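Local coordinates for SusD superfamily protein (Parabacteroides distasonis, PDB 3OTN), which probably binds nutrient glycans at the outer membrane as a SusD-family lipoprotein, the surface partner of a transport system, at residues Y78-D81 and W82-C86; L22-S25 and A26-K29; G208-S211 and Y212-E215; L124-F127 and Y128-R131. One frame throughout, in Å; residues are numbered along the deposited sequence. Where two conformers were deposited one is given.

Contact 1 of 4, residues Y78-D81 and W82-C86; sequences YIED and WWQDC. With ACT (acetate ion), chain E.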
loop_
_atom_site.group_PDB
_atom_site.type_symbol
_atom_site.label_atom_id
_atom_site.label_comp_id
_atom_site.label_asym_id
_atom_site.label_seq_id
_atom_site.Cartn_x
_atom_site.Cartn_y
_atom_site.Cartn_z
ATOM N N TYR A 78 7.157 14.109 0.973
ATOM C CA TYR A 78 6.868 12.711 1.342
ATOM C C TYR A 78 8.065 11.837 1.621
ATOM O O TYR A 78 8.020 11.017 2.534
ATOM C CB TYR A 78 5.931 12.027 0.324
ATOM C CG TYR A 78 4.870 12.951 -0.192
ATOM C CD1 TYR A 78 4.008 13.569 0.691
ATOM C CD2 TYR A 78 4.775 13.284 -1.551
ATOM C CE1 TYR A 78 3.063 14.471 0.267
ATOM C CE2 TYR A 78 3.789 14.211 -2.007
ATOM C CZ TYR A 78 2.935 14.792 -1.071
ATOM O OH TYR A 78 1.954 15.718 -1.425
ATOM N N ILE A 79 9.118 11.941 0.806
ATOM C CA ILE A 79 10.260 11.073 0.926
ATOM C C ILE A 79 10.924 11.166 2.334
ATOM O O ILE A 79 11.375 10.158 2.863
ATOM C CB ILE A 79 11.304 11.256 -0.233
ATOM C CG1 ILE A 79 11.872 12.683 -0.255
ATOM C CG2 ILE A 79 10.686 10.850 -1.614
ATOM C CD1 ILE A 79 12.869 12.933 -1.342
ATOM N N GLU A 80 10.972 12.349 2.940
ATOM C CA GLU A 80 11.526 12.495 4.295
ATOM C C GLU A 80 10.735 11.696 5.315
ATOM O O GLU A 80 11.310 11.051 6.186
ATOM C CB GLU A 80 11.539 13.966 4.745
ATOM C CG GLU A 80 12.713 14.706 4.246
ATOM C CD GLU A 80 12.643 16.188 4.529
ATOM O OE1 GLU A 80 11.756 16.878 3.962
ATOM O OE2 GLU A 80 13.522 16.650 5.275
ATOM N N ASP A 81 9.409 11.774 5.212
ATOM C CA ASP A 81 8.505 11.119 6.172
ATOM C C ASP A 81 8.653 9.603 6.071
ATOM O O ASP A 81 8.712 8.909 7.079
ATOM C CB ASP A 81 7.048 11.528 5.894
ATOM C CG ASP A 81 6.879 13.047 5.850
ATOM O OD1 ASP A 81 6.670 13.628 6.917
ATOM O OD2 ASP A 81 7.047 13.655 4.770
ATOM N N TRP A 82 8.720 9.119 4.837
ATOM C CA TRP A 82 8.855 7.705 4.594
ATOM C C TRP A 82 10.177 7.184 5.125
ATOM O O TRP A 82 10.184 6.159 5.794
ATOM C CB TRP A 82 8.713 7.341 3.122
ATOM C CG TRP A 82 7.318 7.191 2.639
ATOM C CD1 TRP A 82 6.572 8.117 1.966
ATOM C CD2 TRP A 82 6.512 6.025 2.735
ATOM N NE1 TRP A 82 5.333 7.607 1.657
ATOM C CE2 TRP A 82 5.269 6.319 2.124
ATOM C CE3 TRP A 82 6.705 4.768 3.292
ATOM C CZ2 TRP A 82 4.235 5.380 2.034
ATOM C CZ3 TRP A 82 5.661 3.836 3.226
ATOM C CH2 TRP A 82 4.455 4.146 2.571
ATOM N N TRP A 83 11.272 7.896 4.856
ATOM C CA TRP A 83 12.590 7.463 5.345
ATOM C C TRP A 83 12.694 7.494 6.877
ATOM O O TRP A 83 13.064 6.530 7.487
ATOM C CB TRP A 83 13.682 8.356 4.756
ATOM C CG TRP A 83 15.072 7.940 5.073
ATOM C CD1 TRP A 83 15.791 8.249 6.189
ATOM C CD2 TRP A 83 15.925 7.182 4.242
ATOM N NE1 TRP A 83 17.054 7.711 6.114
ATOM C CE2 TRP A 83 17.166 7.032 4.930
ATOM C CE3 TRP A 83 15.769 6.576 2.988
ATOM C CZ2 TRP A 83 18.240 6.320 4.388
ATOM C CZ3 TRP A 83 16.849 5.854 2.443
ATOM C CH2 TRP A 83 18.070 5.750 3.143
ATOM N N GLN A 84 12.379 8.625 7.467
ATOM C CA GLN A 84 12.528 8.810 8.912
ATOM C C GLN A 84 11.622 7.871 9.708
ATOM O O GLN A 84 12.078 7.271 10.691
ATOM C CB GLN A 84 12.255 10.257 9.304
ATOM C CG GLN A 84 13.251 11.232 8.753
ATOM C CD GLN A 84 12.921 12.695 9.065
ATOM O OE1 GLN A 84 11.942 13.006 9.754
ATOM N NE2 GLN A 84 13.761 13.598 8.568
ATOM N N ASP A 85 10.373 7.700 9.274
ATOM C CA ASP A 85 9.440 6.879 10.070
ATOM C C ASP A 85 9.686 5.407 9.901
ATOM O O ASP A 85 9.540 4.695 10.865
ATOM C CB ASP A 85 7.978 7.123 9.718
ATOM C CG ASP A 85 7.472 8.479 10.191
ATOM O OD1 ASP A 85 8.194 9.241 10.891
ATOM O OD2 ASP A 85 6.339 8.786 9.802
ATOM N N CYS A 86 10.017 4.946 8.683
ATOM C CA CYS A 86 10.435 3.558 8.503
ATOM C C CYS A 86 11.653 3.253 9.363
ATOM O O CYS A 86 11.679 2.238 10.076
ATOM C CB CYS A 86 10.689 3.195 7.026
ATOM S SG CYS A 86 9.120 3.001 6.093
HETATM C C ACT E . 19.220 6.006 8.417
HETATM O O ACT E . 19.530 6.780 7.473
HETATM O OXT ACT E . 18.801 6.466 9.527
HETATM C CH3 ACT E . 19.341 4.548 8.224
#

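Contact 2 of 4, residues L22-S25 and A26-K29; sequences LTNS and AYLK. With EDO (1,2-ethanediol), chain T; ACT (acetate ion), chain G.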
loop_
_atom_site.group_PDB
_atom_site.type_symbol
_atom_site.label_atom_id
_atom_site.label_comp_id
_atom_site.label_asym_id
_atom_site.label_seq_id
_atom_site.Cartn_x
_atom_site.Cartn_y
_atom_site.Cartn_z
ATOM N N LEU A 22 6.781 -3.631 24.598
ATOM C CA LEU A 22 7.889 -3.737 23.621
ATOM C C LEU A 22 7.360 -4.161 22.255
ATOM O O LEU A 22 7.712 -3.562 21.238
ATOM C CB LEU A 22 8.930 -4.767 24.076
ATOM C CG LEU A 22 9.835 -4.367 25.226
ATOM C CD1 LEU A 22 10.458 -5.651 25.817
ATOM C CD2 LEU A 22 10.900 -3.329 24.749
ATOM N N THR A 23 6.493 -5.183 22.244
ATOM C CA THR A 23 5.893 -5.702 20.997
ATOM C C THR A 23 5.058 -4.648 20.321
ATOM O O THR A 23 5.211 -4.412 19.104
ATOM C CB THR A 23 5.062 -6.930 21.268
ATOM O OG1 THR A 23 5.906 -7.871 21.950
ATOM C CG2 THR A 23 4.477 -7.553 19.973
ATOM N N ASN A 24 4.229 -3.966 21.110
ATOM C CA ASN A 24 3.398 -2.872 20.586
ATOM C C ASN A 24 4.203 -1.698 20.011
ATOM O O ASN A 24 3.769 -1.050 19.066
ATOM C CB ASN A 24 2.415 -2.379 21.672
ATOM C CG ASN A 24 1.243 -3.358 21.927
ATOM O OD1 ASN A 24 0.896 -4.190 21.077
ATOM N ND2 ASN A 24 0.617 -3.234 23.106
ATOM N N SER A 25 5.404 -1.471 20.537
ATOM C CA SER A 25 6.254 -0.360 20.073
ATOM C C SER A 25 6.569 -0.521 18.576
ATOM O O SER A 25 6.746 0.470 17.864
ATOM C CB SER A 25 7.551 -0.238 20.937
ATOM O OG SER A 25 8.526 -1.246 20.603
ATOM N N ALA A 26 6.573 -1.766 18.096
ATOM C CA ALA A 26 6.850 -2.076 16.683
ATOM C C ALA A 26 5.761 -1.594 15.739
ATOM O O ALA A 26 6.038 -1.262 14.560
ATOM C CB ALA A 26 7.101 -3.604 16.487
ATOM N N TYR A 27 4.540 -1.499 16.265
ATOM C CA TYR A 27 3.374 -1.023 15.506
ATOM C C TYR A 27 3.297 0.502 15.378
ATOM O O TYR A 27 2.582 0.997 14.507
ATOM C CB TYR A 27 2.060 -1.503 16.146
ATOM C CG TYR A 27 1.789 -3.018 16.168
ATOM C CD1 TYR A 27 2.516 -3.904 16.969
ATOM C CD2 TYR A 27 0.775 -3.549 15.388
ATOM C CE1 TYR A 27 2.222 -5.294 16.965
ATOM C CE2 TYR A 27 0.479 -4.906 15.377
ATOM C CZ TYR A 27 1.172 -5.776 16.169
ATOM O OH TYR A 27 0.789 -7.120 16.098
ATOM N N LEU A 28 3.994 1.228 16.240
ATOM C CA LEU A 28 3.799 2.676 16.375
ATOM C C LEU A 28 4.026 3.416 15.077
ATOM O O LEU A 28 3.230 4.274 14.695
ATOM C CB LEU A 28 4.713 3.260 17.458
ATOM C CG LEU A 28 4.411 2.835 18.892
ATOM C CD1 LEU A 28 5.479 3.440 19.836
ATOM C CD2 LEU A 28 2.981 3.214 19.263
ATOM N N LYS A 29 5.089 3.045 14.370
ATOM C CA LYS A 29 5.439 3.753 13.141
ATOM C C LYS A 29 4.697 3.207 11.909
ATOM O O LYS A 29 4.978 3.622 10.785
ATOM C CB LYS A 29 6.968 3.855 12.977
ATOM C CG LYS A 29 7.600 4.893 13.936
ATOM C CD LYS A 29 7.241 6.306 13.466
ATOM C CE LYS A 29 7.908 7.387 14.246
ATOM N NZ LYS A 29 7.455 7.354 15.593
HETATM C C1 EDO T . -2.139 -2.020 18.655
HETATM O O1 EDO T . -0.731 -2.085 18.873
HETATM C C2 EDO T . -2.494 -2.337 17.200
HETATM O O2 EDO T . -3.328 -3.480 17.199
HETATM C C ACT G . 0.779 -0.602 25.349
HETATM O O ACT G . 1.229 -1.682 25.822
HETATM O OXT ACT G . 1.413 -0.092 24.381
HETATM C CH3 ACT G . -0.491 0.015 25.887
HETATM O O HOH W 1 7.403 1.553 15.445
#

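Contact 3 of 4, residues G208-S211 and Y212-E215; sequences GGKS and YYAE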
loop_
_atom_site.group_PDB
_atom_site.type_symbol
_atom_site.label_atom_id
_atom_site.label_comp_id
_atom_site.label_asym_id
_atom_site.label_seq_id
_atom_site.Cartn_x
_atom_site.Cartn_y
_atom_site.Cartn_z
ATOM N N GLY A 208 15.415 -12.480 -9.414
ATOM C CA GLY A 208 16.060 -13.517 -8.657
ATOM C C GLY A 208 15.975 -14.919 -9.204
ATOM O O GLY A 208 16.762 -15.747 -8.812
ATOM N N GLY A 209 15.000 -15.190 -10.060
ATOM C CA GLY A 209 14.840 -16.508 -10.663
ATOM C C GLY A 209 13.410 -17.006 -10.521
ATOM O O GLY A 209 12.675 -16.602 -9.588
ATOM N N LYS A 210 13.004 -17.889 -11.440
ATOM C CA LYS A 210 11.626 -18.385 -11.453
ATOM C C LYS A 210 11.209 -19.106 -10.176
ATOM O O LYS A 210 10.045 -19.081 -9.823
ATOM C CB LYS A 210 11.390 -19.278 -12.690
ATOM C CG LYS A 210 11.245 -18.465 -13.981
ATOM C CD LYS A 210 10.891 -19.359 -15.145
ATOM C CE LYS A 210 10.457 -18.524 -16.333
ATOM N NZ LYS A 210 10.409 -19.381 -17.545
ATOM N N SER A 211 12.142 -19.748 -9.469
ATOM C CA SER A 211 11.788 -20.443 -8.242
ATOM C C SER A 211 11.154 -19.487 -7.221
ATOM O O SER A 211 10.324 -19.927 -6.408
ATOM C CB SER A 211 12.994 -21.159 -7.618
ATOM O OG SER A 211 14.029 -20.243 -7.376
ATOM N N TYR A 212 11.503 -18.196 -7.298
ATOM C CA TYR A 212 10.914 -17.203 -6.407
ATOM C C TYR A 212 9.421 -17.024 -6.660
ATOM O O TYR A 212 8.652 -16.805 -5.709
ATOM C CB TYR A 212 11.678 -15.872 -6.455
ATOM C CG TYR A 212 13.047 -15.992 -5.815
ATOM C CD1 TYR A 212 13.189 -15.843 -4.444
ATOM C CD2 TYR A 212 14.181 -16.288 -6.562
ATOM C CE1 TYR A 212 14.418 -15.961 -3.825
ATOM C CE2 TYR A 212 15.425 -16.426 -5.949
ATOM C CZ TYR A 212 15.533 -16.250 -4.580
ATOM O OH TYR A 212 16.744 -16.352 -3.959
ATOM N N TYR A 213 8.993 -17.154 -7.909
ATOM C CA TYR A 213 7.541 -17.186 -8.180
ATOM C C TYR A 213 6.873 -18.375 -7.477
ATOM O O TYR A 213 5.796 -18.234 -6.926
ATOM C CB TYR A 213 7.226 -17.289 -9.673
ATOM C CG TYR A 213 7.610 -16.093 -10.493
ATOM C CD1 TYR A 213 6.989 -14.868 -10.301
ATOM C CD2 TYR A 213 8.552 -16.209 -11.515
ATOM C CE1 TYR A 213 7.302 -13.762 -11.118
ATOM C CE2 TYR A 213 8.892 -15.121 -12.315
ATOM C CZ TYR A 213 8.272 -13.904 -12.105
ATOM O OH TYR A 213 8.600 -12.813 -12.875
ATOM N N ALA A 214 7.509 -19.552 -7.525
ATOM C CA ALA A 214 6.935 -20.734 -6.877
ATOM C C ALA A 214 6.922 -20.551 -5.348
ATOM O O ALA A 214 5.949 -20.940 -4.696
ATOM C CB ALA A 214 7.684 -21.982 -7.262
ATOM N N GLU A 215 7.975 -19.962 -4.770
ATOM C CA GLU A 215 7.975 -19.702 -3.321
ATOM C C GLU A 215 6.842 -18.739 -2.942
ATOM O O GLU A 215 6.211 -18.901 -1.892
ATOM C CB GLU A 215 9.324 -19.169 -2.848
ATOM C CG GLU A 215 10.441 -20.192 -2.924
ATOM C CD GLU A 215 10.169 -21.431 -2.091
ATOM O OE1 GLU A 215 9.833 -21.275 -0.894
ATOM O OE2 GLU A 215 10.317 -22.556 -2.627
#

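Contact 4 of 4, residues L124-F127 and Y128-R131; sequences LYYF and YLVR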
loop_
_atom_site.group_PDB
_atom_site.type_symbol
_atom_site.label_atom_id
_atom_site.label_comp_id
_atom_site.label_asym_id
_atom_site.label_seq_id
_atom_site.Cartn_x
_atom_site.Cartn_y
_atom_site.Cartn_z
ATOM N N LEU A 124 8.559 -5.651 7.089
ATOM C CA LEU A 124 7.602 -4.758 6.444
ATOM C C LEU A 124 8.207 -3.365 6.167
ATOM O O LEU A 124 8.141 -2.850 5.037
ATOM C CB LEU A 124 6.309 -4.643 7.283
ATOM C CG LEU A 124 5.149 -3.792 6.706
ATOM C CD1 LEU A 124 4.590 -4.408 5.425
ATOM C CD2 LEU A 124 4.087 -3.516 7.738
ATOM N N TYR A 125 8.828 -2.782 7.187
ATOM C CA TYR A 125 9.426 -1.446 7.050
ATOM C C TYR A 125 10.520 -1.462 5.967
ATOM O O TYR A 125 10.557 -0.563 5.115
ATOM C CB TYR A 125 10.024 -0.959 8.364
ATOM C CG TYR A 125 8.986 -0.614 9.431
ATOM C CD1 TYR A 125 7.950 0.284 9.160
ATOM C CD2 TYR A 125 9.090 -1.104 10.704
ATOM C CE1 TYR A 125 7.032 0.621 10.113
ATOM C CE2 TYR A 125 8.160 -0.779 11.674
ATOM C CZ TYR A 125 7.131 0.076 11.366
ATOM O OH TYR A 125 6.217 0.413 12.322
ATOM N N TYR A 126 11.382 -2.485 6.004
ATOM C CA TYR A 126 12.458 -2.617 5.044
ATOM C C TYR A 126 11.960 -2.878 3.628
ATOM O O TYR A 126 12.537 -2.367 2.678
ATOM C CB TYR A 126 13.456 -3.713 5.441
ATOM C CG TYR A 126 14.566 -3.197 6.305
ATOM C CD1 TYR A 126 15.515 -2.294 5.790
ATOM C CD2 TYR A 126 14.678 -3.588 7.624
ATOM C CE1 TYR A 126 16.552 -1.824 6.584
ATOM C CE2 TYR A 126 15.713 -3.144 8.426
ATOM C CZ TYR A 126 16.632 -2.235 7.928
ATOM O OH TYR A 126 17.642 -1.772 8.759
ATOM N N PHE A 127 10.881 -3.649 3.494
ATOM C CA PHE A 127 10.305 -3.932 2.174
ATOM C C PHE A 127 9.782 -2.660 1.533
ATOM O O PHE A 127 9.919 -2.509 0.331
ATOM C CB PHE A 127 9.200 -5.009 2.300
ATOM C CG PHE A 127 8.657 -5.520 0.995
ATOM C CD1 PHE A 127 9.499 -5.924 -0.031
ATOM C CD2 PHE A 127 7.293 -5.676 0.828
ATOM C CE1 PHE A 127 8.969 -6.448 -1.215
ATOM C CE2 PHE A 127 6.752 -6.207 -0.335
ATOM C CZ PHE A 127 7.587 -6.568 -1.371
ATOM N N TYR A 128 9.179 -1.751 2.313
ATOM C CA TYR A 128 8.782 -0.442 1.771
ATOM C C TYR A 128 10.043 0.372 1.411
ATOM O O TYR A 128 10.162 0.864 0.286
ATOM C CB TYR A 128 7.881 0.342 2.718
ATOM C CG TYR A 128 6.463 -0.083 2.610
ATOM C CD1 TYR A 128 6.038 -1.301 3.151
ATOM C CD2 TYR A 128 5.549 0.659 1.856
ATOM C CE1 TYR A 128 4.701 -1.732 3.012
ATOM C CE2 TYR A 128 4.231 0.250 1.725
ATOM C CZ TYR A 128 3.803 -0.931 2.296
ATOM O OH TYR A 128 2.484 -1.300 2.158
ATOM N N LEU A 129 11.005 0.437 2.337
ATOM C CA LEU A 129 12.248 1.184 2.075
ATOM C C LEU A 129 12.976 0.756 0.796
ATOM O O LEU A 129 13.360 1.616 -0.042
ATOM C CB LEU A 129 13.202 1.108 3.253
ATOM C CG LEU A 129 12.841 1.929 4.472
ATOM C CD1 LEU A 129 13.809 1.479 5.592
ATOM C CD2 LEU A 129 13.012 3.434 4.187
ATOM N N VAL A 130 13.149 -0.540 0.597
ATOM C CA VAL A 130 13.919 -1.000 -0.576
ATOM C C VAL A 130 13.189 -0.753 -1.874
ATOM O O VAL A 130 13.835 -0.458 -2.881
ATOM C CB VAL A 130 14.404 -2.512 -0.522
ATOM C CG1 VAL A 130 15.435 -2.724 0.604
ATOM C CG2 VAL A 130 13.237 -3.473 -0.410
ATOM N N ARG A 131 11.857 -0.851 -1.865
ATOM C CA ARG A 131 11.053 -0.628 -3.085
ATOM C C ARG A 131 11.001 0.841 -3.497
ATOM O O ARG A 131 11.013 1.136 -4.681
ATOM C CB ARG A 131 9.635 -1.167 -2.910
ATOM C CG ARG A 131 9.598 -2.701 -2.957
ATOM C CD ARG A 131 8.198 -3.236 -2.891
ATOM N NE ARG A 131 7.570 -2.921 -1.616
ATOM C CZ ARG A 131 6.285 -3.103 -1.354
ATOM N NH1 ARG A 131 5.466 -3.614 -2.273
ATOM N NH2 ARG A 131 5.825 -2.779 -0.156
#

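Contact 1 of 4, residues Y78-D81 and W82-C86
Glu80 O receives the N-H of Gln84 at 2.9 Å, and the side chain of the same glutamine starts out beside this carbonyl, its CG 3.2 Å from Glu80 O. The bond belongs to the opening turns of helix 79-100, one of the alpha-helices of the SusD fold, with Tyr78 at the N-cap position. Tyr78 O meets Trp82 N at 3.1 Å and also lies at the edge of the indole, close to its plane, where Trp82 CD1 approaches to 3.3 Å. The neighbouring ring atom, Trp82 NE1, donates to Thr44 O and fixes the indole from outside the turn. Asp81 O takes Asp85 N with the carboxylate of Asp85 folded alongside. The two acids remain apart, Asp81 OD1 being 5.6 Å from Asp85 OD2; the latter forms a salt bridge to Lys35, which probably eases the crowding of like charge.

Trp83 swings the other way. With CG anti to its backbone N (chi1 -174°), the indole leaves the turn, meets Phe133 edge-to-face and also touches the ring of Tyr87. An alanine here would probably open a gap between Phe133 and Tyr87 and leave a bound acetate ion without its N-H donor. At the outer edge, in the ring plane, Trp83 NE1 donates to O of that acetate at 3.0 Å, through a bent bond of 139°.

Contact 2 of 4, residues L22-S25 and A26-K29
Tyr27 and Asn24 meet where helix 15-25 gives way to the following segment, and the backbone bonds here step back three residues, as in 3-10 turns, instead of four. Three such bonds cross between 22-25 and 26-29. Ala26 N reaches Thr23 O at 3.1 Å, Tyr27 N reaches Asn24 O at 2.9 Å, and Leu28 N reaches Ser25 O at 3.3 Å.

Among the side-chain contacts, the Tyr27 ring turns its edge to the backbone of Thr23: Thr23 O lies in the ring plane, 3.5 Å from Tyr27 CD1. The torsion that sets Tyr27 CG anti to its carbonyl carbon (chi1 -65°) lays the ring back along this turn. Its hydroxyl is held by Glu117 of helix 108-133 and by the backbone N of Val185. A leucine in its place would probably leave Glu117 and Val185 without that shared hydroxyl and weaken the tie between this turn and its neighbours.

Bound molecules, probably from crystallisation, contact Asn24 and Tyr27. O1 of an ethanediol sits over one face of the Tyr27 ring and makes a long, weak bond to Asn24 OD1, which also accepts from Arg184; Asn24 ND2 donates to an acetate. A water closes the bend, donating to Ser25 O at 2.7 Å while accepting from Lys29 N at 3.0 Å.

Contact 3 of 4, residues G208-S211 and Y212-E215
The start of helix 210-225, entered from a pair of glycines, forms this surface contact. Gly209 has phi 130° and psi 154°, a conformation in which a beta carbon would be jammed against the carbonyl O of Gly208. The turn that follows is pinned by Tyr212 N, which donates to Gly209 O at 3.0 Å. The Tyr212 side chain then lies back against the two glycines. Its ring presents one edge to their carbonyls: Gly209 O lies in the ring plane, 3.4 Å from Tyr212 CD2, and Gly208 O comes to 3.2 Å from Tyr212 CE2. A beta carbon on Gly208 would point toward the ring and sit tightly over its face near Tyr212 CD2; the lack of one lets the ring lie this close to the backbone.

Beyond the first turn the bonding moves into the helical pattern. Lys210 O is shared by two weak bonds, from Tyr213 N and, at 3.5 Å, from Ala214 N. Ser211 O then takes Glu215 N at 2.9 Å, the first regular alpha-helical bond of the group.

Along the same helix, Glu215 OE1 forms salt bridges to Arg219 and Lys218. Across to its neighbours, Tyr212 stacks its ring on Tyr201 of helix 187-202, whose backbone also bonds Gly208, while Tyr213 touches Leu199 and Ala202 of that helix and Asn373 and Ala374 of helix 360-375.

Contact 4 of 4, residues L124-F127 and Y128-R131
Phe127 and Arg131 join through a cation-pi stack on helix 108-133, a buried helix of the alpha-helical, TPR-like part of the SusD fold. The guanidinium lies flat over one face of the phenyl ring, centres 3.7 Å apart and planes 9° from parallel, while Arg131 CD makes a CH-pi contact with the same face. A bend in the arginine chain at chi3 (-65°) folds the group back over the ring. Tyr128 CD1 lies at the guanidinium edge, in its plane, and Arg131 NH2 stands over the centre of the Tyr128 ring. Phe426 adds a second cation-pi contact, so three aromatic rings meet the guanidinium; Asp196 offers a long, weak ion pair.

Hydrogen bonds fix the same group. Phe127 O accepts Arg131 NE at 3.1 Å, in the guanidinium plane but from above the carbonyl plane, and a weak bond from Arg131 N at 3.4 Å. A carbonyl, Leu124 O, lies at the Tyr128 ring edge, in its plane.

Apolar side chains also meet along the helix. Leu124 runs side by side with Tyr128, its CD1 3.6 Å from Tyr128 CE1. Tyr126 CD1 and Leu129 CD1 touch at 4.1 Å.

Around the helix, Tyr126 and Val130 pack on helix 156-172, Leu129 on helix 79-100, and Phe127 also reaches Leu193 and Val197 of helix 187-202.

Along the chain the order is contact 2, contact 1, contact 4, contact 3. The first three lie in the N-terminal part of the protein and touch one another. Contacts 1 and 4, on the successive helices 79-100 and 108-133, have centres about 11 Å apart, and Trp82 and Cys86 pack against Tyr128 and Leu129. Contact 2 lies about 17 Å from each, centre to centre: Lys29 CB packs on Asp85 O, and Tyr125 OH probably bonds Ala26 O. Contact 3 stands at the surface, about 19 Å from contact 4 between centres, but helix 187-202 packs against both. The four thus follow a helical framework consistent with the TPR-like architecture of SusD proteins.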